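Local atomic coordinates of putative hydrogenase (Pyrococcus furiosus, PDB entry 3LYU), a protein that probably belongs to an oxidoreductase that uses flavin adenine dinucleotide and a [2Fe-2S] cluster, this chain being one parallel alpha/beta domain of it. Residues K20-G25 against E101-E106; V68-V73 against E106-V111; P75-P80 against S92-E97. One frame throughout, in Å; residues are numbered along the deposited sequence.

Interaction 1 of 3, residues K20-G25 against E101-E106; sequences KILAIG and ELLESE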
loop_
_atom_site.group_PDB
_atom_site.type_symbol
_atom_site.label_atom_id
_atom_site.label_comp_id
_atom_site.label_asym_id
_atom_site.label_seq_id
_atom_site.Cartn_x
_atom_site.Cartn_y
_atom_site.Cartn_z
ATOM N N LYS B 20 23.960 4.727 11.301
ATOM C CA LYS B 20 24.364 3.397 11.734
ATOM C C LYS B 20 23.155 2.475 11.704
ATOM O O LYS B 20 22.180 2.699 12.414
ATOM C CB LYS B 20 24.958 3.456 13.138
ATOM C CG LYS B 20 25.641 2.164 13.547
ATOM C CD LYS B 20 26.398 2.313 14.850
ATOM C CE LYS B 20 27.133 1.035 15.208
ATOM N NZ LYS B 20 27.895 1.189 16.479
ATOM N N ILE B 21 23.235 1.434 10.878
ATOM C CA ILE B 21 22.126 0.507 10.708
ATOM C C ILE B 21 22.403 -0.921 11.177
ATOM O O ILE B 21 23.466 -1.479 10.936
ATOM C CB ILE B 21 21.674 0.448 9.207
ATOM C CG1 ILE B 21 21.399 1.864 8.682
ATOM C CG2 ILE B 21 20.419 -0.429 9.069
ATOM C CD1 ILE B 21 21.197 1.947 7.189
ATOM N N LEU B 22 21.425 -1.500 11.857
ATOM C CA LEU B 22 21.534 -2.862 12.322
ATOM C C LEU B 22 20.589 -3.664 11.434
ATOM O O LEU B 22 19.368 -3.637 11.624
ATOM C CB LEU B 22 21.094 -2.971 13.785
ATOM C CG LEU B 22 20.965 -4.418 14.269
ATOM C CD1 LEU B 22 22.277 -5.169 14.031
ATOM C CD2 LEU B 22 20.599 -4.447 15.726
ATOM N N ALA B 23 21.150 -4.352 10.448
ATOM C CA ALA B 23 20.349 -5.161 9.546
ATOM C C ALA B 23 20.355 -6.610 10.053
ATOM O O ALA B 23 21.395 -7.263 10.063
ATOM C CB ALA B 23 20.916 -5.074 8.140
ATOM N N ILE B 24 19.186 -7.094 10.476
ATOM C CA ILE B 24 19.030 -8.447 11.013
ATOM C C ILE B 24 18.378 -9.440 10.043
ATOM O O ILE B 24 17.430 -9.106 9.329
ATOM C CB ILE B 24 18.191 -8.417 12.294
ATOM C CG1 ILE B 24 18.785 -7.413 13.266
ATOM C CG2 ILE B 24 18.165 -9.783 12.929
ATOM C CD1 ILE B 24 17.946 -7.203 14.472
ATOM N N GLY B 25 18.894 -10.662 10.027
ATOM C CA GLY B 25 18.346 -11.684 9.161
ATOM C C GLY B 25 18.242 -12.967 9.944
ATOM O O GLY B 25 19.249 -13.509 10.376
ATOM N N GLU B 101 21.494 -6.660 23.779
ATOM C CA GLU B 101 22.902 -6.428 24.054
ATOM C C GLU B 101 23.559 -5.391 23.137
ATOM O O GLU B 101 24.453 -4.659 23.559
ATOM C CB GLU B 101 23.650 -7.757 23.953
ATOM C CG GLU B 101 25.146 -7.628 23.733
ATOM C CD GLU B 101 25.811 -8.973 23.488
ATOM O OE1 GLU B 101 26.973 -8.995 23.024
ATOM O OE2 GLU B 101 25.169 -10.010 23.765
ATOM N N LEU B 102 23.123 -5.337 21.884
ATOM C CA LEU B 102 23.681 -4.397 20.924
ATOM C C LEU B 102 23.084 -3.005 21.027
ATOM O O LEU B 102 23.701 -2.031 20.615
ATOM C CB LEU B 102 23.480 -4.917 19.508
ATOM C CG LEU B 102 24.400 -6.040 19.035
ATOM C CD1 LEU B 102 23.881 -6.556 17.701
ATOM C CD2 LEU B 102 25.829 -5.526 18.904
ATOM N N LEU B 103 21.872 -2.916 21.557
ATOM C CA LEU B 103 21.207 -1.632 21.712
ATOM C C LEU B 103 21.578 -1.025 23.055
ATOM O O LEU B 103 21.639 0.199 23.201
ATOM C CB LEU B 103 19.689 -1.807 21.630
ATOM C CG LEU B 103 19.063 -1.843 20.237
ATOM C CD1 LEU B 103 19.831 -2.794 19.345
ATOM C CD2 LEU B 103 17.609 -2.254 20.362
ATOM N N GLU B 104 21.819 -1.896 24.031
ATOM C CA GLU B 104 22.197 -1.479 25.379
ATOM C C GLU B 104 23.676 -1.125 25.341
ATOM O O GLU B 104 24.181 -0.414 26.210
ATOM C CB GLU B 104 21.946 -2.613 26.375
ATOM C CG GLU B 104 21.661 -2.148 27.793
ATOM C CD GLU B 104 21.073 -3.255 28.663
ATOM O OE1 GLU B 104 20.041 -3.845 28.274
ATOM O OE2 GLU B 104 21.641 -3.534 29.741
ATOM N N SER B 105 24.357 -1.639 24.320
ATOM C CA SER B 105 25.770 -1.363 24.116
ATOM C C SER B 105 25.844 -0.063 23.309
ATOM O O SER B 105 25.596 1.020 23.840
ATOM C CB SER B 105 26.442 -2.513 23.348
ATOM O OG SER B 105 27.830 -2.279 23.173
ATOM N N GLU B 106 26.159 -0.176 22.025
ATOM C CA GLU B 106 26.259 0.987 21.148
ATOM C C GLU B 106 24.900 1.619 20.818
ATOM O O GLU B 106 23.850 1.135 21.257
ATOM C CB GLU B 106 26.983 0.576 19.868
ATOM C CG GLU B 106 26.589 -0.815 19.394
ATOM C CD GLU B 106 27.760 -1.600 18.834
ATOM O OE1 GLU B 106 28.339 -1.166 17.816
ATOM O OE2 GLU B 106 28.103 -2.651 19.413
#
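Leu102, on the last turn of helix 84-104, points its side chain at strand 20-26 and sets CD1 4.2 Å from CD1 of Leu22. Leu103 brings the second leucine contact: it leaves the backbone less directly aimed at the strand, yet its CG lies beside the backbone N (chi1 -84°), and this carries its tip back across the gap. Its CD1 stops 4.1 Å from CD2 of Leu22, and the two side chains cross at about a right angle. The two methyls of Leu22 are thus divided between neighbouring leucines of the helix.

Beyond the helix end, Glu106 replaces this oily contact with a charged one. Its CG is wedged between the backbone N and the carbonyl carbon (chi1 39°) and the chain bends at chi2, whereas Lys20 reaches out fully extended. Lys20 NZ donates to Glu106 OE1 at 2.7 Å in a salt bridge, and the oxygen offers its anti lone pair, the one turned away from OE2. The same oxygen also takes a salt bridge from Arg70. An alanine in place of Glu106 would probably leave Lys20 and Arg70 as two nearby cations without their shared anion.

The chemistry therefore changes along the interface, with buried leucines joining helix to strand and, beside them, a partly exposed carboxylate likely to be stabilised in its ionised form by two positive charges.

Interaction 2 of 3, residues V68-V73 against E106-V111; sequences VTRHIV and EDWDLV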
loop_
_atom_site.group_PDB
_atom_site.type_symbol
_atom_site.label_atom_id
_atom_site.label_comp_id
_atom_site.label_asym_id
_atom_site.label_seq_id
_atom_site.Cartn_x
_atom_site.Cartn_y
_atom_site.Cartn_z
ATOM N N VAL B 68 29.673 -5.106 4.763
ATOM C CA VAL B 68 29.247 -4.225 5.846
ATOM C C VAL B 68 30.418 -3.936 6.775
ATOM O O VAL B 68 31.449 -4.593 6.707
ATOM C CB VAL B 68 28.106 -4.855 6.673
ATOM C CG1 VAL B 68 26.942 -5.215 5.767
ATOM C CG2 VAL B 68 28.611 -6.090 7.413
ATOM N N THR B 69 30.268 -2.948 7.649
ATOM C CA THR B 69 31.348 -2.618 8.570
ATOM C C THR B 69 31.587 -3.825 9.463
ATOM O O THR B 69 32.726 -4.218 9.677
ATOM C CB THR B 69 31.011 -1.392 9.448
ATOM O OG1 THR B 69 30.129 -1.773 10.510
ATOM C CG2 THR B 69 30.337 -0.332 8.619
ATOM N N ARG B 70 30.503 -4.423 9.955
ATOM C CA ARG B 70 30.587 -5.592 10.830
ATOM C C ARG B 70 29.449 -6.603 10.658
ATOM O O ARG B 70 28.270 -6.242 10.664
ATOM C CB ARG B 70 30.616 -5.141 12.285
ATOM C CG ARG B 70 30.820 -6.266 13.257
ATOM C CD ARG B 70 29.942 -6.066 14.461
ATOM N NE ARG B 70 30.125 -4.829 15.121
ATOM C CZ ARG B 70 29.332 -3.831 15.492
ATOM N NH1 ARG B 70 29.998 -2.881 16.109
ATOM N NH2 ARG B 70 28.024 -3.698 15.302
ATOM N N HIS B 71 29.806 -7.872 10.517
ATOM C CA HIS B 71 28.811 -8.920 10.380
ATOM C C HIS B 71 28.862 -9.885 11.557
ATOM O O HIS B 71 29.897 -10.478 11.829
ATOM C CB HIS B 71 29.021 -9.706 9.086
ATOM C CG HIS B 71 28.143 -10.916 8.981
ATOM N ND1 HIS B 71 26.768 -10.847 9.068
ATOM C CD2 HIS B 71 28.445 -12.229 8.851
ATOM C CE1 HIS B 71 26.262 -12.065 8.998
ATOM N NE2 HIS B 71 27.259 -12.922 8.867
ATOM N N ILE B 72 27.735 -10.053 12.243
ATOM C CA ILE B 72 27.659 -10.952 13.398
ATOM C C ILE B 72 26.857 -12.216 13.112
ATOM O O ILE B 72 25.773 -12.153 12.530
ATOM C CB ILE B 72 27.000 -10.253 14.623
ATOM C CG1 ILE B 72 27.700 -8.921 14.920
ATOM C CG2 ILE B 72 27.033 -11.186 15.833
ATOM C CD1 ILE B 72 29.214 -9.026 15.053
ATOM N N VAL B 73 27.387 -13.362 13.529
ATOM C CA VAL B 73 26.687 -14.625 13.327
ATOM C C VAL B 73 26.522 -15.304 14.682
ATOM O O VAL B 73 27.487 -15.461 15.426
ATOM C CB VAL B 73 27.468 -15.589 12.360
ATOM C CG1 VAL B 73 26.621 -16.829 12.057
ATOM C CG2 VAL B 73 27.818 -14.881 11.063
ATOM N N GLU B 106 26.159 -0.176 22.025
ATOM C CA GLU B 106 26.259 0.987 21.148
ATOM C C GLU B 106 24.900 1.619 20.818
ATOM O O GLU B 106 23.850 1.135 21.257
ATOM C CB GLU B 106 26.983 0.576 19.868
ATOM C CG GLU B 106 26.589 -0.815 19.394
ATOM C CD GLU B 106 27.760 -1.600 18.834
ATOM O OE1 GLU B 106 28.339 -1.166 17.816
ATOM O OE2 GLU B 106 28.103 -2.651 19.413
ATOM N N ASP B 107 24.927 2.713 20.057
ATOM C CA ASP B 107 23.701 3.406 19.672
ATOM C C ASP B 107 23.476 3.269 18.178
ATOM O O ASP B 107 24.420 3.302 17.393
ATOM C CB ASP B 107 23.775 4.880 20.063
ATOM C CG ASP B 107 24.014 5.067 21.541
ATOM O OD1 ASP B 107 23.228 4.518 22.342
ATOM O OD2 ASP B 107 24.989 5.755 21.906
ATOM N N TRP B 108 22.215 3.119 17.789
ATOM C CA TRP B 108 21.877 2.936 16.389
ATOM C C TRP B 108 20.886 3.967 15.900
ATOM O O TRP B 108 20.151 4.558 16.687
ATOM C CB TRP B 108 21.296 1.536 16.181
ATOM C CG TRP B 108 22.155 0.463 16.757
ATOM C CD1 TRP B 108 22.278 0.125 18.075
ATOM C CD2 TRP B 108 23.080 -0.356 16.045
ATOM N NE1 TRP B 108 23.226 -0.851 18.227
ATOM C CE2 TRP B 108 23.738 -1.163 16.996
ATOM C CE3 TRP B 108 23.420 -0.485 14.690
ATOM C CZ2 TRP B 108 24.718 -2.085 16.640
ATOM C CZ3 TRP B 108 24.395 -1.401 14.335
ATOM C CH2 TRP B 108 25.036 -2.190 15.309
ATOM N N ASP B 109 20.869 4.165 14.586
ATOM C CA ASP B 109 19.964 5.115 13.960
ATOM C C ASP B 109 18.752 4.397 13.387
ATOM O O ASP B 109 17.675 4.978 13.268
ATOM C CB ASP B 109 20.691 5.866 12.848
ATOM C CG ASP B 109 21.730 6.828 13.384
ATOM O OD1 ASP B 109 21.336 7.840 14.011
ATOM O OD2 ASP B 109 22.938 6.568 13.187
ATOM N N LEU B 110 18.935 3.129 13.038
ATOM C CA LEU B 110 17.853 2.342 12.470
ATOM C C LEU B 110 18.074 0.843 12.626
ATOM O O LEU B 110 19.207 0.370 12.721
ATOM C CB LEU B 110 17.690 2.661 10.977
ATOM C CG LEU B 110 16.746 1.721 10.212
ATOM C CD1 LEU B 110 15.310 1.996 10.618
ATOM C CD2 LEU B 110 16.914 1.900 8.724
ATOM N N VAL B 111 16.972 0.106 12.668
ATOM C CA VAL B 111 17.022 -1.343 12.742
ATOM C C VAL B 111 16.068 -1.881 11.678
ATOM O O VAL B 111 14.943 -1.408 11.538
ATOM C CB VAL B 111 16.623 -1.885 14.139
ATOM C CG1 VAL B 111 15.279 -1.348 14.540
ATOM C CG2 VAL B 111 16.602 -3.409 14.122
#
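Arg70 sends its side chain toward the loop 106-109 that leads into strand 110-114, and ends with one terminal nitrogen at Glu106 and the other at Trp108. From CB the chain sets out with CG anti to the backbone N (chi1 -175°), and the side chain also touches Thr48 of the adjoining strand. Bends at chi2 and chi3 then swing the guanidinium round to meet its two partners. CZ comes within 3.7 Å of Glu106 OE1, but the bond itself is made by NH1.

NH1 donates to Glu106 OE1 at 2.9 Å in a salt bridge that is only moderately straight, with an angle of 150° at the hydrogen. It comes in on the syn side of that oxygen, a little out of the carboxylate plane. The same OE1 is also held by Lys20. The two flat groups stand 81° apart, so this is a single-oxygen link and not a paired, side-by-side one; OE2 remains 3.8 Å from NH1.

NH2 turns to the indole of Trp108 and lies 3.3 Å from CH2, at the far corner of the six-membered ring. Guanidinium and ring meet edge to edge, in steeply inclined planes, so this is not a cation-pi contact; the cation-pi partner of Trp108 is Lys20. Trp108 NE1 is hydrogen-bonded to Leu102 O, which limits how the indole can turn.

Within the sheet, strand 70-76 lies at one margin, and strands 46-54 and 20-26 separate it from 110-114. Arg70 bridges this distance at one end of the sheet, meeting the loop that leads from helix 84-104 into strand 110-114.

Interaction 3 of 3, residues P75-P80 against S92-E97; sequences PVPLNP and SQRLKE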
loop_
_atom_site.group_PDB
_atom_site.type_symbol
_atom_site.label_atom_id
_atom_site.label_comp_id
_atom_site.label_asym_id
_atom_site.label_seq_id
_atom_site.Cartn_x
_atom_site.Cartn_y
_atom_site.Cartn_z
ATOM N N PRO B 75 25.250 -18.772 15.806
ATOM C CA PRO B 75 24.801 -20.137 15.490
ATOM C C PRO B 75 24.254 -20.884 16.701
ATOM O O PRO B 75 24.984 -21.200 17.636
ATOM C CB PRO B 75 26.058 -20.790 14.930
ATOM C CG PRO B 75 27.114 -20.202 15.796
ATOM C CD PRO B 75 26.724 -18.721 15.885
ATOM N N VAL B 76 22.958 -21.156 16.675
ATOM C CA VAL B 76 22.311 -21.868 17.755
ATOM C C VAL B 76 22.331 -23.360 17.386
ATOM O O VAL B 76 22.033 -23.734 16.245
ATOM C CB VAL B 76 20.862 -21.361 17.931
ATOM C CG1 VAL B 76 20.237 -21.975 19.169
ATOM C CG2 VAL B 76 20.855 -19.844 18.032
ATOM N N PRO B 77 22.711 -24.229 18.342
ATOM C CA PRO B 77 22.780 -25.682 18.135
ATOM C C PRO B 77 21.421 -26.326 17.861
ATOM O O PRO B 77 20.475 -26.167 18.636
ATOM C CB PRO B 77 23.403 -26.175 19.433
ATOM C CG PRO B 77 22.865 -25.198 20.439
ATOM C CD PRO B 77 23.057 -23.884 19.734
ATOM N N LEU B 78 21.331 -27.066 16.760
ATOM C CA LEU B 78 20.081 -27.714 16.389
ATOM C C LEU B 78 19.905 -29.043 17.110
ATOM O O LEU B 78 20.391 -30.068 16.639
ATOM C CB LEU B 78 20.031 -27.947 14.870
ATOM C CG LEU B 78 18.656 -28.050 14.184
ATOM C CD1 LEU B 78 18.868 -28.322 12.705
ATOM C CD2 LEU B 78 17.808 -29.146 14.803
ATOM N N ASN B 79 19.216 -29.022 18.250
ATOM C CA ASN B 79 18.954 -30.236 19.022
ATOM C C ASN B 79 17.880 -31.096 18.323
ATOM O O ASN B 79 16.692 -30.751 18.321
ATOM C CB ASN B 79 18.483 -29.866 20.431
ATOM C CG ASN B 79 18.343 -31.082 21.335
ATOM O OD1 ASN B 79 17.807 -30.995 22.448
ATOM N ND2 ASN B 79 18.837 -32.231 20.859
ATOM N N PRO B 80 18.285 -32.241 17.738
ATOM C CA PRO B 80 17.384 -33.156 17.027
ATOM C C PRO B 80 16.547 -34.061 17.926
ATOM O O PRO B 80 15.887 -34.983 17.451
ATOM C CB PRO B 80 18.347 -33.959 16.166
ATOM C CG PRO B 80 19.493 -34.157 17.111
ATOM C CD PRO B 80 19.662 -32.774 17.740
ATOM N N SER B 92 14.898 -17.753 18.986
ATOM C CA SER B 92 14.141 -16.576 19.382
ATOM C C SER B 92 14.809 -15.928 20.601
ATOM O O SER B 92 14.918 -14.708 20.688
ATOM C CB SER B 92 12.706 -16.963 19.733
ATOM O OG SER B 92 11.991 -17.422 18.605
ATOM N N GLN B 93 15.257 -16.751 21.541
ATOM C CA GLN B 93 15.926 -16.265 22.742
ATOM C C GLN B 93 17.259 -15.593 22.420
ATOM O O GLN B 93 17.518 -14.480 22.861
ATOM C CB GLN B 93 16.183 -17.421 23.707
ATOM C CG GLN B 93 14.938 -18.061 24.294
ATOM C CD GLN B 93 14.070 -17.069 25.064
ATOM O OE1 GLN B 93 13.258 -16.343 24.475
ATOM N NE2 GLN B 93 14.247 -17.028 26.388
ATOM N N ARG B 94 18.105 -16.288 21.667
ATOM C CA ARG B 94 19.414 -15.778 21.271
ATOM C C ARG B 94 19.261 -14.466 20.512
ATOM O O ARG B 94 20.141 -13.606 20.543
ATOM C CB ARG B 94 20.116 -16.808 20.379
ATOM C CG ARG B 94 21.459 -16.363 19.825
ATOM C CD ARG B 94 22.550 -16.399 20.895
ATOM N NE ARG B 94 22.900 -17.764 21.279
ATOM C CZ ARG B 94 23.658 -18.579 20.552
ATOM N NH1 ARG B 94 23.915 -19.809 20.984
ATOM N NH2 ARG B 94 24.173 -18.161 19.402
ATOM N N LEU B 95 18.128 -14.325 19.830
ATOM C CA LEU B 95 17.827 -13.137 19.036
ATOM C C LEU B 95 17.499 -11.906 19.892
ATOM O O LEU B 95 17.957 -10.798 19.594
ATOM C CB LEU B 95 16.662 -13.434 18.085
ATOM C CG LEU B 95 16.278 -12.370 17.054
ATOM C CD1 LEU B 95 17.405 -12.164 16.051
ATOM C CD2 LEU B 95 15.016 -12.821 16.341
ATOM N N LYS B 96 16.707 -12.096 20.943
ATOM C CA LYS B 96 16.345 -10.988 21.822
ATOM C C LYS B 96 17.586 -10.563 22.587
ATOM O O LYS B 96 17.889 -9.374 22.693
ATOM C CB LYS B 96 15.284 -11.420 22.827
ATOM C CG LYS B 96 14.198 -12.275 22.228
ATOM C CD LYS B 96 13.231 -12.772 23.290
ATOM C CE LYS B 96 12.315 -11.662 23.761
ATOM N NZ LYS B 96 11.298 -12.201 24.701
ATOM N N GLU B 97 18.300 -11.556 23.113
ATOM C CA GLU B 97 19.510 -11.324 23.894
ATOM C C GLU B 97 20.586 -10.528 23.161
ATOM O O GLU B 97 21.116 -9.565 23.710
ATOM C CB GLU B 97 20.096 -12.665 24.369
ATOM C CG GLU B 97 19.113 -13.535 25.160
ATOM C CD GLU B 97 19.722 -14.837 25.656
ATOM O OE1 GLU B 97 20.339 -15.559 24.843
ATOM O OE2 GLU B 97 19.573 -15.143 26.857
#
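Arg94 NH2 is held in a salt bridge by Glu74 OE1, just before the 75-80 segment, and lies beside Pro75 O, 3.6 Å away. The carbonyl of Pro75 sits at the edge of the guanidinium, near its plane, but at a distance that makes it a polar neighbour more than a bonding partner. The charge of Arg94 is thus answered chiefly by Glu74.

The rest is packing of hydrocarbon against the arginine chain and its guanidinium. Val76 points its side chain at the helix, and its CG2 lies 3.9 Å from Arg94 CB and 4.0 Å from Arg94 CG. The same methyl sits over one face of the guanidinium, above its centre. This overlap arises because Arg94, after leaving with CG anti to the backbone N (chi1 176°), bends at chi2 and chi3, bringing its guanidinium back alongside Val76. Pro77 adds a marginal touch, its CD 4.3 Å from Arg94 NH1.

Strand 70-76 and helix 84-104 are the first two elements of a beta-alpha-beta crossover to strand 110-114, packed together here at the C-terminal end of the strand. Val76 also packs on Asn90 and Val91 of that helix and on Phe54 of strand 46-54, while Leu95, next to Arg94, turns to Val52 of the same strand and to helix 117-130.

Overall arrangement
The three contacts surround one crossover connection, in which helix 84-104 leads from the edge strand 70-76 past two strands to 110-114 and lies against strand 20-26; the five-stranded parallel order is consistent with a Rossmann-like fold. Interactions 1 and 2 are practically one cluster, their centres about 5 Å apart: they share Glu106, and Leu22 CB packs on Trp108 CE3 at 3.5 Å. Interaction 3 fastens the same helix about 18 Å from the centre of interaction 1 and 19 Å from that of interaction 2. Ile24 CG2 and Leu95 CD1, 4.0 Å apart, connect interactions 1 and 3. All are structural contacts within the domain, combining packing and salt bridges.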